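Local coordinates for intracellular protein transport protein USO1 (Saccharomyces cerevisiae S288c, PDB 6LSU) that is required for transport of proteins from the endoplasmic reticulum to the Golgi complex, this chain holding the globular head of the homodimeric tether, at residues D444-Q449 / E540-V545; W411-N416 / F500-N505; K516-T521 / P697-S702. All blocks are in the same frame, centred on the assembly; numbering follows the deposited sequence.

Interaction 1 (D444-Q449 / E540-V545)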
loop_
_atom_site.group_PDB
_atom_site.type_symbol
_atom_site.label_atom_id
_atom_site.label_comp_id
_atom_site.label_asym_id
_atom_site.label_seq_id
_atom_site.Cartn_x
_atom_site.Cartn_y
_atom_site.Cartn_z
ATOM N N ASP A 444 -0.528 -30.239 1.957
ATOM C CA ASP A 444 0.506 -30.803 1.062
ATOM C C ASP A 444 1.832 -30.107 1.383
ATOM O O ASP A 444 2.924 -30.747 1.304
ATOM C CB ASP A 444 0.104 -30.681 -0.422
ATOM C CG ASP A 444 -0.959 -31.675 -0.900
ATOM O OD1 ASP A 444 -1.693 -32.272 -0.039
ATOM O OD2 ASP A 444 -1.086 -31.836 -2.138
ATOM N N PHE A 445 1.759 -28.802 1.642
ATOM C CA PHE A 445 2.962 -27.980 1.942
ATOM C C PHE A 445 3.660 -28.543 3.189
ATOM O O PHE A 445 4.898 -28.798 3.100
ATOM C CB PHE A 445 2.588 -26.518 2.175
ATOM C CG PHE A 445 3.730 -25.668 2.652
ATOM C CD1 PHE A 445 4.797 -25.399 1.812
ATOM C CD2 PHE A 445 3.743 -25.153 3.946
ATOM C CE1 PHE A 445 5.842 -24.592 2.225
ATOM C CE2 PHE A 445 4.796 -24.359 4.362
ATOM C CZ PHE A 445 5.857 -24.108 3.510
ATOM N N LEU A 446 2.917 -28.705 4.295
ATOM C CA LEU A 446 3.488 -29.174 5.574
ATOM C C LEU A 446 4.111 -30.560 5.359
ATOM O O LEU A 446 5.320 -30.717 5.725
ATOM C CB LEU A 446 2.399 -29.214 6.646
ATOM C CG LEU A 446 2.064 -27.879 7.297
ATOM C CD1 LEU A 446 1.196 -28.105 8.512
ATOM C CD2 LEU A 446 3.319 -27.139 7.731
ATOM N N LEU A 447 3.339 -31.494 4.780
ATOM C CA LEU A 447 3.804 -32.873 4.461
ATOM C C LEU A 447 5.081 -32.847 3.623
ATOM O O LEU A 447 5.905 -33.671 3.858
ATOM C CB LEU A 447 2.717 -33.655 3.703
ATOM C CG LEU A 447 1.538 -34.096 4.564
ATOM C CD1 LEU A 447 0.543 -34.913 3.743
ATOM C CD2 LEU A 447 1.996 -34.856 5.805
ATOM N N LYS A 448 5.193 -31.958 2.646
ATOM C CA LYS A 448 6.420 -31.825 1.821
ATOM C C LYS A 448 7.529 -31.298 2.750
ATOM O O LYS A 448 8.631 -31.825 2.706
ATOM C CB LYS A 448 6.146 -30.938 0.599
ATOM C CG LYS A 448 7.270 -30.846 -0.433
ATOM C CD LYS A 448 7.508 -29.429 -0.985
ATOM C CE LYS A 448 8.549 -28.613 -0.218
ATOM N NZ LYS A 448 8.194 -27.168 -0.094
ATOM N N GLN A 449 7.214 -30.312 3.599
ATOM C CA GLN A 449 8.192 -29.629 4.489
ATOM C C GLN A 449 8.771 -30.619 5.504
ATOM O O GLN A 449 9.989 -30.503 5.760
ATOM C CB GLN A 449 7.572 -28.453 5.249
ATOM C CG GLN A 449 7.360 -27.229 4.394
ATOM C CD GLN A 449 8.593 -26.378 4.318
ATOM O OE1 GLN A 449 9.084 -25.851 5.326
ATOM N NE2 GLN A 449 9.065 -26.179 3.101
ATOM N N GLU A 540 -1.617 -31.757 14.286
ATOM C CA GLU A 540 -1.218 -33.177 14.428
ATOM C C GLU A 540 0.004 -33.494 13.591
ATOM O O GLU A 540 0.839 -34.189 14.108
ATOM C CB GLU A 540 -2.379 -34.103 14.065
ATOM C CG GLU A 540 -3.414 -34.146 15.178
ATOM C CD GLU A 540 -2.801 -34.157 16.579
ATOM O OE1 GLU A 540 -3.042 -33.157 17.356
ATOM O OE2 GLU A 540 -2.047 -35.140 16.880
ATOM N N ILE A 541 0.097 -33.016 12.362
ATOM C CA ILE A 541 1.292 -33.280 11.506
ATOM C C ILE A 541 2.525 -32.646 12.141
ATOM O O ILE A 541 3.633 -33.179 11.960
ATOM C CB ILE A 541 1.079 -32.750 10.063
ATOM C CG1 ILE A 541 -0.027 -33.528 9.350
ATOM C CG2 ILE A 541 2.397 -32.784 9.277
ATOM C CD1 ILE A 541 -0.433 -32.931 8.027
ATOM N N THR A 542 2.368 -31.478 12.759
ATOM C CA THR A 542 3.510 -30.674 13.263
ATOM C C THR A 542 3.956 -31.328 14.560
ATOM O O THR A 542 5.185 -31.512 14.742
ATOM C CB THR A 542 3.153 -29.197 13.472
ATOM O OG1 THR A 542 2.743 -28.626 12.229
ATOM C CG2 THR A 542 4.330 -28.412 14.024
ATOM N N ARG A 543 2.976 -31.742 15.368
ATOM C CA ARG A 543 3.205 -32.457 16.655
ATOM C C ARG A 543 4.032 -33.727 16.395
ATOM O O ARG A 543 5.042 -33.972 17.104
ATOM C CB ARG A 543 1.884 -32.770 17.365
ATOM C CG ARG A 543 2.036 -32.910 18.867
ATOM C CD ARG A 543 0.744 -32.982 19.667
ATOM N NE ARG A 543 -0.115 -34.070 19.230
ATOM C CZ ARG A 543 0.164 -35.375 19.328
ATOM N NH1 ARG A 543 1.298 -35.799 19.858
ATOM N NH2 ARG A 543 -0.694 -36.264 18.858
ATOM N N ASN A 544 3.666 -34.537 15.420
ATOM C CA ASN A 544 4.219 -35.921 15.352
ATOM C C ASN A 544 5.535 -35.919 14.577
ATOM O O ASN A 544 5.995 -36.987 14.226
ATOM C CB ASN A 544 3.149 -36.915 14.899
ATOM C CG ASN A 544 2.053 -37.006 15.957
ATOM O OD1 ASN A 544 2.343 -37.204 17.146
ATOM N ND2 ASN A 544 0.801 -36.800 15.556
ATOM N N VAL A 545 6.144 -34.756 14.375
ATOM C CA VAL A 545 7.514 -34.669 13.808
ATOM C C VAL A 545 8.522 -34.930 14.932
ATOM O O VAL A 545 8.385 -34.351 16.046
ATOM C CB VAL A 545 7.770 -33.313 13.118
ATOM C CG1 VAL A 545 9.240 -33.007 13.005
ATOM C CG2 VAL A 545 7.137 -33.259 11.745
#

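Interaction 2 (W411-N416 / F500-N505)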
loop_
_atom_site.group_PDB
_atom_site.type_symbol
_atom_site.label_atom_id
_atom_site.label_comp_id
_atom_site.label_asym_id
_atom_site.label_seq_id
_atom_site.Cartn_x
_atom_site.Cartn_y
_atom_site.Cartn_z
ATOM N N TRP A 411 13.394 -15.891 1.431
ATOM C CA TRP A 411 13.559 -14.430 1.599
ATOM C C TRP A 411 13.021 -14.055 2.959
ATOM O O TRP A 411 13.757 -13.357 3.709
ATOM C CB TRP A 411 12.847 -13.641 0.504
ATOM C CG TRP A 411 13.679 -13.514 -0.723
ATOM C CD1 TRP A 411 14.717 -14.301 -1.096
ATOM C CD2 TRP A 411 13.505 -12.556 -1.769
ATOM N NE1 TRP A 411 15.210 -13.896 -2.309
ATOM C CE2 TRP A 411 14.505 -12.804 -2.721
ATOM C CE3 TRP A 411 12.625 -11.498 -1.967
ATOM C CZ2 TRP A 411 14.614 -12.066 -3.882
ATOM C CZ3 TRP A 411 12.756 -10.746 -3.104
ATOM C CH2 TRP A 411 13.735 -11.028 -4.048
ATOM N N MET A 412 11.829 -14.579 3.260
ATOM C CA MET A 412 11.164 -14.361 4.559
ATOM C C MET A 412 12.154 -14.664 5.701
ATOM O O MET A 412 12.207 -13.827 6.668
ATOM C CB MET A 412 9.908 -15.230 4.703
ATOM C CG MET A 412 9.073 -14.735 5.827
ATOM S SD MET A 412 7.608 -15.710 6.094
ATOM C CE MET A 412 8.350 -17.325 6.057
ATOM N N LEU A 413 12.846 -15.817 5.640
ATOM C CA LEU A 413 13.597 -16.406 6.796
ATOM C C LEU A 413 15.019 -15.851 6.846
ATOM O O LEU A 413 15.382 -15.356 7.929
ATOM C CB LEU A 413 13.696 -17.933 6.670
ATOM C CG LEU A 413 12.389 -18.692 6.799
ATOM C CD1 LEU A 413 12.605 -20.175 6.664
ATOM C CD2 LEU A 413 11.723 -18.378 8.117
ATOM N N TYR A 414 15.771 -15.945 5.729
ATOM C CA TYR A 414 17.236 -15.748 5.702
ATOM C C TYR A 414 17.665 -14.488 4.943
ATOM O O TYR A 414 18.902 -14.360 4.686
ATOM C CB TYR A 414 17.950 -16.960 5.082
ATOM C CG TYR A 414 17.569 -18.282 5.686
ATOM C CD1 TYR A 414 18.055 -18.701 6.918
ATOM C CD2 TYR A 414 16.683 -19.116 5.008
ATOM C CE1 TYR A 414 17.644 -19.910 7.479
ATOM C CE2 TYR A 414 16.273 -20.324 5.553
ATOM C CZ TYR A 414 16.744 -20.716 6.799
ATOM O OH TYR A 414 16.297 -21.891 7.331
ATOM N N ALA A 415 16.741 -13.600 4.539
ATOM C CA ALA A 415 17.119 -12.445 3.685
ATOM C C ALA A 415 17.175 -11.197 4.544
ATOM O O ALA A 415 16.599 -10.149 4.117
ATOM C CB ALA A 415 16.178 -12.254 2.527
ATOM N N ASN A 416 17.846 -11.283 5.693
ATOM C CA ASN A 416 18.260 -10.068 6.443
ATOM C C ASN A 416 19.533 -9.546 5.759
ATOM O O ASN A 416 20.110 -10.266 4.899
ATOM C CB ASN A 416 18.364 -10.338 7.944
ATOM C CG ASN A 416 19.541 -11.215 8.313
ATOM O OD1 ASN A 416 20.252 -11.741 7.457
ATOM N ND2 ASN A 416 19.768 -11.367 9.600
ATOM N N PHE A 500 10.661 -26.057 9.409
ATOM C CA PHE A 500 10.936 -27.048 10.479
ATOM C C PHE A 500 12.410 -26.959 10.874
ATOM O O PHE A 500 12.743 -27.000 12.065
ATOM C CB PHE A 500 10.533 -28.429 10.017
ATOM C CG PHE A 500 9.048 -28.644 10.057
ATOM C CD1 PHE A 500 8.380 -28.678 11.267
ATOM C CD2 PHE A 500 8.327 -28.834 8.898
ATOM C CE1 PHE A 500 7.012 -28.904 11.303
ATOM C CE2 PHE A 500 6.957 -29.006 8.944
ATOM C CZ PHE A 500 6.303 -29.069 10.141
ATOM N N GLU A 501 13.266 -26.766 9.879
ATOM C CA GLU A 501 14.686 -26.500 10.122
ATOM C C GLU A 501 14.786 -25.374 11.154
ATOM O O GLU A 501 15.522 -25.551 12.096
ATOM C CB GLU A 501 15.396 -26.162 8.816
ATOM C CG GLU A 501 16.796 -26.739 8.738
ATOM C CD GLU A 501 17.374 -26.798 7.332
ATOM O OE1 GLU A 501 18.231 -27.682 7.085
ATOM O OE2 GLU A 501 16.966 -25.969 6.483
ATOM N N VAL A 502 14.061 -24.262 10.991
ATOM C CA VAL A 502 14.184 -23.106 11.919
ATOM C C VAL A 502 13.494 -23.463 13.242
ATOM O O VAL A 502 14.087 -23.348 14.329
ATOM C CB VAL A 502 13.598 -21.831 11.301
ATOM C CG1 VAL A 502 13.440 -20.723 12.334
ATOM C CG2 VAL A 502 14.444 -21.369 10.125
ATOM N N LEU A 503 12.274 -23.934 13.160
ATOM C CA LEU A 503 11.437 -24.127 14.376
ATOM C C LEU A 503 12.052 -25.169 15.343
ATOM O O LEU A 503 11.785 -25.049 16.565
ATOM C CB LEU A 503 10.058 -24.590 13.947
ATOM C CG LEU A 503 9.088 -24.781 15.092
ATOM C CD1 LEU A 503 8.659 -23.444 15.596
ATOM C CD2 LEU A 503 7.868 -25.592 14.709
ATOM N N LEU A 504 12.788 -26.175 14.859
ATOM C CA LEU A 504 13.142 -27.377 15.663
ATOM C C LEU A 504 14.667 -27.540 15.770
ATOM O O LEU A 504 15.123 -28.572 16.266
ATOM C CB LEU A 504 12.496 -28.641 15.046
ATOM C CG LEU A 504 10.962 -28.670 14.982
ATOM C CD1 LEU A 504 10.454 -29.804 14.102
ATOM C CD2 LEU A 504 10.347 -28.813 16.370
ATOM N N ASN A 505 15.438 -26.600 15.266
ATOM C CA ASN A 505 16.917 -26.627 15.352
ATOM C C ASN A 505 17.362 -25.414 16.140
ATOM O O ASN A 505 16.549 -24.475 16.323
ATOM C CB ASN A 505 17.660 -26.673 14.023
ATOM C CG ASN A 505 17.514 -28.012 13.330
ATOM O OD1 ASN A 505 16.690 -28.832 13.744
ATOM N ND2 ASN A 505 18.271 -28.225 12.252
#

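Interaction 3 (K516-T521 / P697-S702)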
loop_
_atom_site.group_PDB
_atom_site.type_symbol
_atom_site.label_atom_id
_atom_site.label_comp_id
_atom_site.label_asym_id
_atom_site.label_seq_id
_atom_site.Cartn_x
_atom_site.Cartn_y
_atom_site.Cartn_z
ATOM N N LYS A 516 13.641 -14.234 11.636
ATOM C CA LYS A 516 13.567 -15.620 11.111
ATOM C C LYS A 516 12.660 -16.500 11.994
ATOM O O LYS A 516 11.851 -17.305 11.460
ATOM C CB LYS A 516 14.939 -16.263 11.136
ATOM C CG LYS A 516 14.936 -17.736 10.843
ATOM C CD LYS A 516 16.277 -18.225 10.388
ATOM C CE LYS A 516 17.244 -18.399 11.542
ATOM N NZ LYS A 516 18.560 -18.835 11.011
ATOM N N LEU A 517 12.803 -16.407 13.316
ATOM C CA LEU A 517 11.987 -17.256 14.209
ATOM C C LEU A 517 10.569 -16.681 14.268
ATOM O O LEU A 517 9.606 -17.410 14.244
ATOM C CB LEU A 517 12.664 -17.288 15.574
ATOM C CG LEU A 517 12.335 -18.448 16.497
ATOM C CD1 LEU A 517 12.103 -17.890 17.878
ATOM C CD2 LEU A 517 11.162 -19.275 16.033
ATOM N N PHE A 518 10.456 -15.366 14.281
ATOM C CA PHE A 518 9.163 -14.639 14.426
ATOM C C PHE A 518 8.218 -14.987 13.263
ATOM O O PHE A 518 7.072 -15.371 13.468
ATOM C CB PHE A 518 9.412 -13.146 14.527
ATOM C CG PHE A 518 8.112 -12.379 14.456
ATOM C CD1 PHE A 518 7.264 -12.325 15.546
ATOM C CD2 PHE A 518 7.656 -11.887 13.238
ATOM C CE1 PHE A 518 6.020 -11.697 15.431
ATOM C CE2 PHE A 518 6.421 -11.280 13.131
ATOM C CZ PHE A 518 5.603 -11.172 14.227
ATOM N N PHE A 519 8.728 -14.914 12.038
ATOM C CA PHE A 519 8.034 -15.347 10.801
ATOM C C PHE A 519 7.632 -16.809 10.907
ATOM O O PHE A 519 6.389 -17.077 10.768
ATOM C CB PHE A 519 8.859 -14.951 9.581
ATOM C CG PHE A 519 8.825 -13.469 9.315
ATOM C CD1 PHE A 519 7.634 -12.763 9.387
ATOM C CD2 PHE A 519 9.987 -12.777 8.950
ATOM C CE1 PHE A 519 7.614 -11.385 9.172
ATOM C CE2 PHE A 519 9.970 -11.404 8.698
ATOM C CZ PHE A 519 8.792 -10.712 8.842
ATOM N N THR A 520 8.572 -17.705 11.193
ATOM C CA THR A 520 8.297 -19.166 11.362
ATOM C C THR A 520 7.149 -19.360 12.364
ATOM O O THR A 520 6.121 -19.989 12.050
ATOM C CB THR A 520 9.569 -19.925 11.752
ATOM O OG1 THR A 520 10.537 -19.689 10.715
ATOM C CG2 THR A 520 9.374 -21.420 11.783
ATOM N N THR A 521 7.233 -18.821 13.552
ATOM C CA THR A 521 6.147 -19.089 14.510
ATOM C C THR A 521 4.859 -18.473 13.947
ATOM O O THR A 521 3.781 -19.024 14.090
ATOM C CB THR A 521 6.552 -18.624 15.910
ATOM O OG1 THR A 521 7.142 -17.315 15.813
ATOM C CG2 THR A 521 7.535 -19.591 16.507
ATOM N N PRO A 697 12.895 -3.585 13.944
ATOM C CA PRO A 697 11.503 -3.182 14.098
ATOM C C PRO A 697 10.990 -3.495 15.509
ATOM O O PRO A 697 11.399 -4.468 16.054
ATOM C CB PRO A 697 10.791 -4.039 13.057
ATOM C CG PRO A 697 11.865 -4.279 12.022
ATOM C CD PRO A 697 13.125 -4.494 12.823
ATOM N N LYS A 698 10.071 -2.673 16.018
ATOM C CA LYS A 698 9.444 -2.854 17.352
ATOM C C LYS A 698 8.229 -3.759 17.180
ATOM O O LYS A 698 7.048 -3.296 17.430
ATOM C CB LYS A 698 9.110 -1.504 17.984
ATOM C CG LYS A 698 10.325 -0.650 18.306
ATOM C CD LYS A 698 9.969 0.614 19.036
ATOM C CE LYS A 698 11.169 1.506 19.262
ATOM N NZ LYS A 698 10.952 2.440 20.393
ATOM N N VAL A 699 8.524 -5.001 16.780
ATOM C CA VAL A 699 7.509 -6.048 16.480
ATOM C C VAL A 699 7.893 -7.232 17.355
ATOM O O VAL A 699 9.029 -7.771 17.153
ATOM C CB VAL A 699 7.466 -6.402 14.973
ATOM C CG1 VAL A 699 6.592 -7.607 14.671
ATOM C CG2 VAL A 699 7.001 -5.212 14.150
ATOM N N TYR A 700 6.970 -7.694 18.181
ATOM C CA TYR A 700 7.222 -8.782 19.166
ATOM C C TYR A 700 6.194 -9.914 19.018
ATOM O O TYR A 700 6.579 -11.074 19.041
ATOM C CB TYR A 700 7.228 -8.124 20.562
ATOM C CG TYR A 700 8.238 -7.001 20.660
ATOM C CD1 TYR A 700 9.591 -7.253 20.513
ATOM C CD2 TYR A 700 7.843 -5.686 20.802
ATOM C CE1 TYR A 700 10.526 -6.237 20.536
ATOM C CE2 TYR A 700 8.779 -4.653 20.823
ATOM C CZ TYR A 700 10.122 -4.941 20.721
ATOM O OH TYR A 700 11.057 -3.956 20.749
ATOM N N PHE A 701 4.919 -9.561 18.878
ATOM C CA PHE A 701 3.768 -10.485 18.925
ATOM C C PHE A 701 3.174 -10.690 17.526
ATOM O O PHE A 701 2.741 -9.767 16.908
ATOM C CB PHE A 701 2.714 -9.943 19.894
ATOM C CG PHE A 701 3.279 -9.793 21.278
ATOM C CD1 PHE A 701 3.259 -10.862 22.160
ATOM C CD2 PHE A 701 3.937 -8.639 21.653
ATOM C CE1 PHE A 701 3.841 -10.766 23.417
ATOM C CE2 PHE A 701 4.523 -8.544 22.901
ATOM C CZ PHE A 701 4.468 -9.602 23.786
ATOM N N SER A 702 3.135 -11.931 17.068
ATOM C CA SER A 702 2.247 -12.393 15.984
ATOM C C SER A 702 0.803 -12.040 16.327
ATOM O O SER A 702 0.370 -12.258 17.490
ATOM C CB SER A 702 2.348 -13.835 15.743
ATOM O OG SER A 702 1.176 -14.269 15.082
#

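Interaction 1 (D444-Q449 / E540-V545)
Ile541 meets Leu446 and Leu447 where two helices of the armadillo-repeat head come together: helix 439-459, which carries 444-449 in ARM 8, and the C-terminal end of helix 535-543. Leu447 and Ile541 have the nearest CA atoms of the two segments, 7.5 Å apart. The apolar packing is small, burying 167 Å² in all. Leu447 CD2 comes to 3.8 Å from Ile541 CD1, the two side chains crossing at about a right angle. Ile541 CD1 reaches the leucine because its chain runs out extended, chi2 171°, while CG2, anti to the backbone N, lies between the two leucines, 4.1 Å from Leu447 CD2 and 4.4 Å from Leu446 CB. Leu446 CD1 in turn approaches Thr542 OG1 at 4.1 Å. That contact is not polar bonding: the hydroxyl is hydrogen-bonded back to Leu538 O in its own helix, which satisfies it among the aromatic side chains of Phe500, Phe524, Phe528 and Trp589.

The polar interactions lie away from the leucines, within 540-545 and toward Asp599 of helix 594-601. Arg543 is shared between two acids, with NH1 in a salt bridge to Asp599 and NH2 in another to Glu540. In the latter, Arg543 NH2 is 2.6 Å from Glu540 OE2, which offers its syn lone pair from a position 27° out of the guanidinium plane.

Interaction 2 (W411-N416 / F500-N505)
Glu501 OE1 is hydrogen-bonded to Ser456 OG, and its carboxylate lies beside the hydroxyl of Tyr414 across the contact. The other oxygen, Glu501 OE2, is 4.2 Å from Tyr414 OH and forms a long, weak ion pair with Lys496 NZ, so the serine gives the carboxylate its firmer anchor. Between the two segments themselves the contact is essentially apolar and centres on one methyl group. Val502 CG2 approaches Tyr414 OH at 3.4 Å and Tyr414 CZ at 4.1 Å, meeting the hydroxyl end of the ring obliquely. The same methyl packs against Leu413 CD1, 4.1 Å away. Leu413 and Tyr414 each run alongside Val502, pointing the other way.

The elements brought together are the last turn of helix 404-414, in ARM 7, and the short helix 499-504, in ARM 8; the contact therefore joins two neighbouring armadillo repeats of the globular head. Helix 514-528 packs against both segments, with Lys516 touching both Tyr414 and Val502, and Thr520 touching both Leu413 and Val502. Val502 presents CG2 to the tyrosine because its other methyl, CG1, is anti to the backbone N (chi1 168°), leaving CG2 beside that nitrogen. Leu413 CB, from the preceding residue, sits over one face of the Tyr414 ring, 3.6 Å from its plane and nearer the rim than the centre.

Interaction 3 (K516-T521 / P697-S702)
The ring of Phe518 lies against Val699 and the backbone of 700-702, docking the irregular loop that precedes helix 703-711 onto helix 514-528 in the globular head. Val699 CG1 makes an off-centre CH-pi contact, 4.2 Å from the centroid of the Phe518 ring and 29° off its normal; the nearest ring atom, Phe518 CZ, is 3.7 Å from this methyl. A different part of the ring meets the main chain: its edge at Phe518 CE1 comes to 3.3 Å from Ser702 N, near the ring plane, with the carbonyl carbon of Phe701 beside it. Tyr700 O approaches Phe518 CE1 obliquely. The ring gets there because CG stands anti to the backbone N, chi1 171°, which swings it off the helix into the loop. With an alanine here the ring is gone, and Val699 CG1 would probably lose its aromatic partner while a gap opened between the helix and the loop backbone.

Around this first shell, the side chains of Tyr700 and Phe701 leave the backbone away from the helix; their rings meet Tyr675 and Phe676, respectively, edge-to-face. Thr521, on the next turn, packs on Ser581 and Phe585 of helix 577-590. Ser702 ties both sides together at the N-cap of helix 703-711: its OG is hydrogen-bonded to Tyr704 N, capping that helix, and to Asp522 OD1 of helix 514-528.

In the fold
All three contacts lie on the same side of the chain's centre, within the globular head. Interactions 1 and 2 have centres 16 Å apart and touch through Gln449 and Thr542 on Phe500 and through Val545 on Leu504. Interactions 2 and 3, with centres 12 Å apart, meet where Met412 O touches the Phe519 ring and Leu413 O touches Lys516 CB. Interactions 1 and 3 do not touch; their nearest atoms are about 8 Å apart. Along the chain interaction 2 closes before interaction 3 opens, whereas interaction 1 alternates with both. Consecutive helices 499-504, 514-528 and 535-543 each carry one side of a contact, in interactions 2, 3 and 1, joining ARM 7 to ARM 8, and helix 514-528, which starts in ARM 8, to the loop before helix 703-711.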